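Local structure of L-talarate/galactarate dehydratase (Salmonella typhimurium, 2PP0) at residues Ser282-Asp296 with Pro310-Lys324. The protein catalyses the magnesium-dependent dehydration of L-talarate and galactarate to 5-keto-4-deoxy-D-glucarate, and also epimerises L-talarate to galactarate. Numbering follows the deposited sequence.
Sequences SFREHEQLILGNASD and PFLKIMDLAAKHGRK
Ile290 sends one branch against helix 310-320 and the other against His321 just beyond its end, with tight packing around it. Its CD1 slides past Leu317, 3.9 Å from CD2, and reaches Ala318 CB, while CG2 lies over one face of the His321 imidazole, a CH-pi contact 3.6 Å from the ring centroid. That ring is held by His321 ND1, which donates to Leu317 O (3.2 Å); the same carbonyl takes His321 N from the opposite face of its plane. One turn earlier, Ile314 fits between Phe283 and His286, with CG1 3.7 Å from Phe283 CD1 and CG2 over a face of the His286 ring. Phe283, its CG anti to the backbone N (chi1 164°), packs its ring on Ile314 and Leu317. The two helices run side by side at 11°, their axes 9.6 Å apart, as successive outer helices of the TIM-type barrel of the enolase superfamily. On the barrel side, His286 and Ala318 touch Val298. Toward the outside the contact thins: the exposed Lys313 folds over one face of the Phe283 ring, its NZ 4.5 Å from the centroid in a cation-pi contact. Beyond the helix ends water takes over. One water bridges Ile290 O and Arg323 NE, a second joins Arg323 NH1 to Asp296 OD1, two opposite charges too far apart for a salt bridge; Asp296 OD2 is bonded instead to Ile274 N. A nearly straight bond from Lys324 N to Asp296 O, 3.0 Å, lies in the carbonyl plane and ties the two segments where strands 297-298 and 324-325 begin.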
loop_
_atom_site.group_PDB
_atom_site.type_symbol
_atom_site.label_atom_id
_atom_site.label_comp_id
_atom_site.label_asym_id
_atom_site.label_seq_id
_atom_site.Cartn_x
_atom_site.Cartn_y
_atom_site.Cartn_z
ATOM N N SER B 282 -14.524 8.459 -4.394
ATOM C CA SER B 282 -13.127 8.867 -4.268
ATOM C C SER B 282 -12.608 8.537 -2.887
ATOM O O SER B 282 -13.383 8.325 -1.960
ATOM C CB SER B 282 -12.965 10.373 -4.491
ATOM O OG SER B 282 -13.405 11.101 -3.351
ATOM N N PHE B 283 -11.288 8.492 -2.760
ATOM C CA PHE B 283 -10.667 8.237 -1.475
ATOM C C PHE B 283 -11.077 9.374 -0.539
ATOM O O PHE B 283 -11.526 9.143 0.579
ATOM C CB PHE B 283 -9.149 8.236 -1.614
ATOM C CG PHE B 283 -8.428 8.354 -0.304
ATOM C CD1 PHE B 283 -8.194 7.234 0.480
ATOM C CD2 PHE B 283 -8.023 9.603 0.169
ATOM C CE1 PHE B 283 -7.568 7.345 1.723
ATOM C CE2 PHE B 283 -7.396 9.730 1.408
ATOM C CZ PHE B 283 -7.168 8.598 2.190
ATOM N N ARG B 284 -10.926 10.608 -1.010
ATOM C CA ARG B 284 -11.257 11.768 -0.195
ATOM C C ARG B 284 -12.652 11.739 0.417
ATOM O O ARG B 284 -12.830 12.142 1.562
ATOM C CB ARG B 284 -11.057 13.059 -0.995
ATOM C CG ARG B 284 -9.585 13.377 -1.250
ATOM C CD ARG B 284 -9.349 14.863 -1.505
ATOM N NE ARG B 284 -7.929 15.162 -1.678
ATOM C CZ ARG B 284 -7.222 14.853 -2.763
ATOM N NH1 ARG B 284 -7.800 14.237 -3.787
ATOM N NH2 ARG B 284 -5.930 15.154 -2.820
ATOM N N GLU B 285 -13.642 11.269 -0.335
ATOM C CA GLU B 285 -15.000 11.195 0.189
ATOM C C GLU B 285 -15.071 10.167 1.308
ATOM O O GLU B 285 -15.664 10.412 2.363
ATOM C CB GLU B 285 -15.976 10.833 -0.931
ATOM C CG GLU B 285 -16.093 11.924 -1.986
ATOM C CD GLU B 285 -16.724 11.431 -3.270
ATOM O OE1 GLU B 285 -17.915 11.060 -3.252
ATOM O OE2 GLU B 285 -16.014 11.410 -4.301
ATOM N N HIS B 286 -14.464 9.007 1.080
ATOM C CA HIS B 286 -14.455 7.963 2.096
ATOM C C HIS B 286 -13.710 8.432 3.335
ATOM O O HIS B 286 -14.088 8.105 4.455
ATOM C CB HIS B 286 -13.799 6.687 1.560
ATOM C CG HIS B 286 -14.765 5.732 0.935
ATOM N ND1 HIS B 286 -14.946 5.637 -0.427
ATOM C CD2 HIS B 286 -15.625 4.846 1.491
ATOM C CE1 HIS B 286 -15.876 4.735 -0.684
ATOM N NE2 HIS B 286 -16.305 4.241 0.463
ATOM N N GLU B 287 -12.647 9.200 3.125
ATOM C CA GLU B 287 -11.843 9.714 4.226
ATOM C C GLU B 287 -12.669 10.597 5.159
ATOM O O GLU B 287 -12.555 10.495 6.378
ATOM C CB GLU B 287 -10.651 10.504 3.683
ATOM C CG GLU B 287 -9.776 11.115 4.759
ATOM C CD GLU B 287 -8.605 11.865 4.177
ATOM O OE1 GLU B 287 -8.815 12.652 3.234
ATOM O OE2 GLU B 287 -7.473 11.673 4.661
ATOM N N GLN B 288 -13.496 11.466 4.586
ATOM C CA GLN B 288 -14.328 12.334 5.407
ATOM C C GLN B 288 -15.291 11.507 6.255
ATOM O O GLN B 288 -15.538 11.839 7.414
ATOM C CB GLN B 288 -15.108 13.322 4.532
ATOM C CG GLN B 288 -14.234 14.404 3.912
ATOM C CD GLN B 288 -13.455 15.199 4.958
ATOM O OE1 GLN B 288 -14.039 15.917 5.774
ATOM N NE2 GLN B 288 -12.129 15.065 4.940
ATOM N N LEU B 289 -15.836 10.428 5.694
ATOM C CA LEU B 289 -16.754 9.606 6.472
ATOM C C LEU B 289 -16.018 8.852 7.574
ATOM O O LEU B 289 -16.511 8.745 8.701
ATOM C CB LEU B 289 -17.515 8.620 5.577
ATOM C CG LEU B 289 -18.922 9.093 5.173
ATOM C CD1 LEU B 289 -18.834 10.146 4.078
ATOM C CD2 LEU B 289 -19.738 7.904 4.711
ATOM N N ILE B 290 -14.834 8.335 7.253
ATOM C CA ILE B 290 -14.049 7.597 8.241
ATOM C C ILE B 290 -13.556 8.510 9.371
ATOM O O ILE B 290 -13.646 8.149 10.543
ATOM C CB ILE B 290 -12.854 6.873 7.565
ATOM C CG1 ILE B 290 -13.383 5.737 6.676
ATOM C CG2 ILE B 290 -11.915 6.311 8.628
ATOM C CD1 ILE B 290 -12.341 5.110 5.751
ATOM N N LEU B 291 -13.053 9.693 9.034
ATOM C CA LEU B 291 -12.591 10.618 10.066
ATOM C C LEU B 291 -13.763 11.088 10.929
ATOM O O LEU B 291 -13.574 11.512 12.070
ATOM C CB LEU B 291 -11.894 11.826 9.437
ATOM C CG LEU B 291 -10.580 11.540 8.711
ATOM C CD1 LEU B 291 -10.009 12.837 8.160
ATOM C CD2 LEU B 291 -9.589 10.881 9.676
ATOM N N GLY B 292 -14.972 11.001 10.382
ATOM C CA GLY B 292 -16.155 11.410 11.118
ATOM C C GLY B 292 -16.811 10.271 11.876
ATOM O O GLY B 292 -17.882 10.444 12.463
ATOM N N ASN B 293 -16.178 9.100 11.865
ATOM C CA ASN B 293 -16.708 7.934 12.574
ATOM C C ASN B 293 -18.141 7.594 12.156
ATOM O O ASN B 293 -18.983 7.227 12.978
ATOM C CB ASN B 293 -16.636 8.187 14.082
ATOM C CG ASN B 293 -15.207 8.350 14.571
ATOM O OD1 ASN B 293 -14.917 9.195 15.416
ATOM N ND2 ASN B 293 -14.310 7.534 14.042
ATOM N N ALA B 294 -18.395 7.695 10.857
ATOM C CA ALA B 294 -19.714 7.431 10.289
ATOM C C ALA B 294 -20.210 5.990 10.364
ATOM O O ALA B 294 -21.404 5.756 10.572
ATOM C CB ALA B 294 -19.736 7.896 8.835
ATOM N N SER B 295 -19.316 5.016 10.202
ATOM C CA SER B 295 -19.761 3.629 10.211
ATOM C C SER B 295 -18.788 2.588 10.763
ATOM O O SER B 295 -17.579 2.809 10.825
ATOM C CB SER B 295 -20.159 3.222 8.789
ATOM O OG SER B 295 -19.051 3.347 7.905
ATOM N N ASP B 296 -19.355 1.446 11.141
ATOM C CA ASP B 296 -18.616 0.310 11.685
ATOM C C ASP B 296 -18.041 -0.520 10.535
ATOM O O ASP B 296 -16.978 -1.137 10.664
ATOM C CB ASP B 296 -19.562 -0.533 12.545
ATOM C CG ASP B 296 -20.191 0.278 13.667
ATOM O OD1 ASP B 296 -19.455 0.660 14.599
ATOM O OD2 ASP B 296 -21.410 0.547 13.609
ATOM N N PRO B 310 -6.903 3.573 -5.506
ATOM C CA PRO B 310 -7.520 4.358 -4.429
ATOM C C PRO B 310 -8.255 3.464 -3.418
ATOM O O PRO B 310 -8.365 3.809 -2.243
ATOM C CB PRO B 310 -8.463 5.311 -5.180
ATOM C CG PRO B 310 -8.780 4.560 -6.456
ATOM C CD PRO B 310 -7.435 3.977 -6.822
ATOM N N PHE B 311 -8.750 2.315 -3.876
ATOM C CA PHE B 311 -9.450 1.391 -2.988
ATOM C C PHE B 311 -8.471 0.897 -1.915
ATOM O O PHE B 311 -8.845 0.707 -0.751
ATOM C CB PHE B 311 -10.009 0.204 -3.792
ATOM C CG PHE B 311 -10.870 -0.738 -2.988
ATOM C CD1 PHE B 311 -12.246 -0.790 -3.190
ATOM C CD2 PHE B 311 -10.303 -1.587 -2.035
ATOM C CE1 PHE B 311 -13.045 -1.675 -2.459
ATOM C CE2 PHE B 311 -11.091 -2.473 -1.299
ATOM C CZ PHE B 311 -12.464 -2.520 -1.508
ATOM N N LEU B 312 -7.213 0.697 -2.303
ATOM C CA LEU B 312 -6.201 0.236 -1.356
ATOM C C LEU B 312 -5.960 1.276 -0.260
ATOM O O LEU B 312 -5.849 0.927 0.914
ATOM C CB LEU B 312 -4.883 -0.080 -2.076
ATOM C CG LEU B 312 -4.903 -1.272 -3.043
ATOM C CD1 LEU B 312 -3.564 -1.402 -3.745
ATOM C CD2 LEU B 312 -5.224 -2.545 -2.285
ATOM N N LYS B 313 -5.881 2.550 -0.635
ATOM C CA LYS B 313 -5.658 3.595 0.364
ATOM C C LYS B 313 -6.860 3.686 1.291
ATOM O O LYS B 313 -6.723 3.984 2.478
ATOM C CB LYS B 313 -5.419 4.948 -0.303
ATOM C CG LYS B 313 -4.135 5.022 -1.112
ATOM C CD LYS B 313 -3.726 6.476 -1.355
ATOM C CE LYS B 313 -4.835 7.289 -2.018
ATOM N NZ LYS B 313 -4.491 8.748 -2.101
ATOM N N ILE B 314 -8.044 3.432 0.746
ATOM C CA ILE B 314 -9.260 3.472 1.545
ATOM C C ILE B 314 -9.210 2.339 2.568
ATOM O O ILE B 314 -9.493 2.540 3.752
ATOM C CB ILE B 314 -10.513 3.331 0.649
ATOM C CG1 ILE B 314 -10.654 4.580 -0.225
ATOM C CG2 ILE B 314 -11.763 3.132 1.511
ATOM C CD1 ILE B 314 -11.670 4.438 -1.338
ATOM N N MET B 315 -8.834 1.148 2.109
ATOM C CA MET B 315 -8.722 -0.020 2.981
ATOM C C MET B 315 -7.757 0.221 4.124
ATOM O O MET B 315 -8.037 -0.132 5.269
ATOM C CB MET B 315 -8.213 -1.239 2.212
ATOM C CG MET B 315 -9.274 -2.126 1.622
ATOM S SD MET B 315 -8.469 -3.632 1.003
ATOM C CE MET B 315 -7.531 -2.997 -0.127
ATOM N N ASP B 316 -6.601 0.786 3.802
ATOM C CA ASP B 316 -5.592 1.063 4.817
ATOM C C ASP B 316 -6.113 2.050 5.852
ATOM O O ASP B 316 -5.829 1.922 7.046
ATOM C CB ASP B 316 -4.316 1.606 4.166
ATOM C CG ASP B 316 -3.670 0.597 3.223
ATOM O OD1 ASP B 316 -3.975 -0.606 3.351
ATOM O OD2 ASP B 316 -2.857 1.001 2.364
ATOM N N LEU B 317 -6.877 3.037 5.398
ATOM C CA LEU B 317 -7.430 4.031 6.316
ATOM C C LEU B 317 -8.483 3.396 7.219
ATOM O O LEU B 317 -8.476 3.597 8.435
ATOM C CB LEU B 317 -8.048 5.197 5.535
ATOM C CG LEU B 317 -8.650 6.321 6.389
ATOM C CD1 LEU B 317 -7.577 6.905 7.307
ATOM C CD2 LEU B 317 -9.218 7.414 5.477
ATOM N N ALA B 318 -9.386 2.623 6.624
ATOM C CA ALA B 318 -10.437 1.956 7.388
ATOM C C ALA B 318 -9.845 1.028 8.447
ATOM O O ALA B 318 -10.328 0.979 9.582
ATOM C CB ALA B 318 -11.343 1.160 6.451
ATOM N N ALA B 319 -8.810 0.282 8.062
ATOM C CA ALA B 319 -8.149 -0.650 8.971
ATOM C C ALA B 319 -7.496 0.106 10.124
ATOM O O ALA B 319 -7.539 -0.335 11.271
ATOM C CB ALA B 319 -7.096 -1.470 8.212
ATOM N N LYS B 320 -6.890 1.245 9.808
ATOM C CA LYS B 320 -6.236 2.068 10.818
ATOM C C LYS B 320 -7.265 2.530 11.858
ATOM O O LYS B 320 -6.936 2.713 13.035
ATOM C CB LYS B 320 -5.570 3.280 10.157
ATOM C CG LYS B 320 -4.710 4.110 11.104
ATOM C CD LYS B 320 -4.040 5.290 10.402
ATOM C CE LYS B 320 -5.061 6.317 9.911
ATOM N NZ LYS B 320 -4.413 7.526 9.313
ATOM N N HIS B 321 -8.511 2.709 11.419
ATOM C CA HIS B 321 -9.582 3.142 12.308
ATOM C C HIS B 321 -10.361 1.979 12.912
ATOM O O HIS B 321 -11.425 2.175 13.499
ATOM C CB HIS B 321 -10.541 4.088 11.574
ATOM C CG HIS B 321 -10.038 5.494 11.476
ATOM N ND1 HIS B 321 -8.979 5.852 10.669
ATOM C CD2 HIS B 321 -10.415 6.622 12.124
ATOM C CE1 HIS B 321 -8.724 7.140 10.826
ATOM N NE2 HIS B 321 -9.581 7.630 11.704
ATOM N N GLY B 322 -9.832 0.767 12.756
ATOM C CA GLY B 322 -10.469 -0.410 13.324
ATOM C C GLY B 322 -11.822 -0.811 12.775
ATOM O O GLY B 322 -12.578 -1.513 13.450
ATOM N N ARG B 323 -12.130 -0.395 11.549
ATOM C CA ARG B 323 -13.411 -0.720 10.930
ATOM C C ARG B 323 -13.340 -2.001 10.098
ATOM O O ARG B 323 -12.267 -2.403 9.650
ATOM C CB ARG B 323 -13.855 0.425 10.013
ATOM C CG ARG B 323 -13.776 1.803 10.634
ATOM C CD ARG B 323 -14.598 1.894 11.912
ATOM N NE ARG B 323 -14.657 3.270 12.411
ATOM C CZ ARG B 323 -15.291 3.635 13.519
ATOM N NH1 ARG B 323 -15.921 2.726 14.254
ATOM N NH2 ARG B 323 -15.308 4.910 13.886
ATOM N N LYS B 324 -14.491 -2.630 9.887
ATOM C CA LYS B 324 -14.570 -3.840 9.074
ATOM C C LYS B 324 -14.781 -3.401 7.628
ATOM O O LYS B 324 -15.170 -2.255 7.368
ATOM C CB LYS B 324 -15.753 -4.712 9.504
ATOM C CG LYS B 324 -15.665 -5.293 10.913
ATOM C CD LYS B 324 -14.571 -6.347 11.023
ATOM C CE LYS B 324 -14.659 -7.095 12.352
ATOM N NZ LYS B 324 -15.991 -7.755 12.539
HETATM O O HOH W 1 -14.301 5.677 11.319
HETATM O O HOH W 2 -16.265 -0.072 14.476
#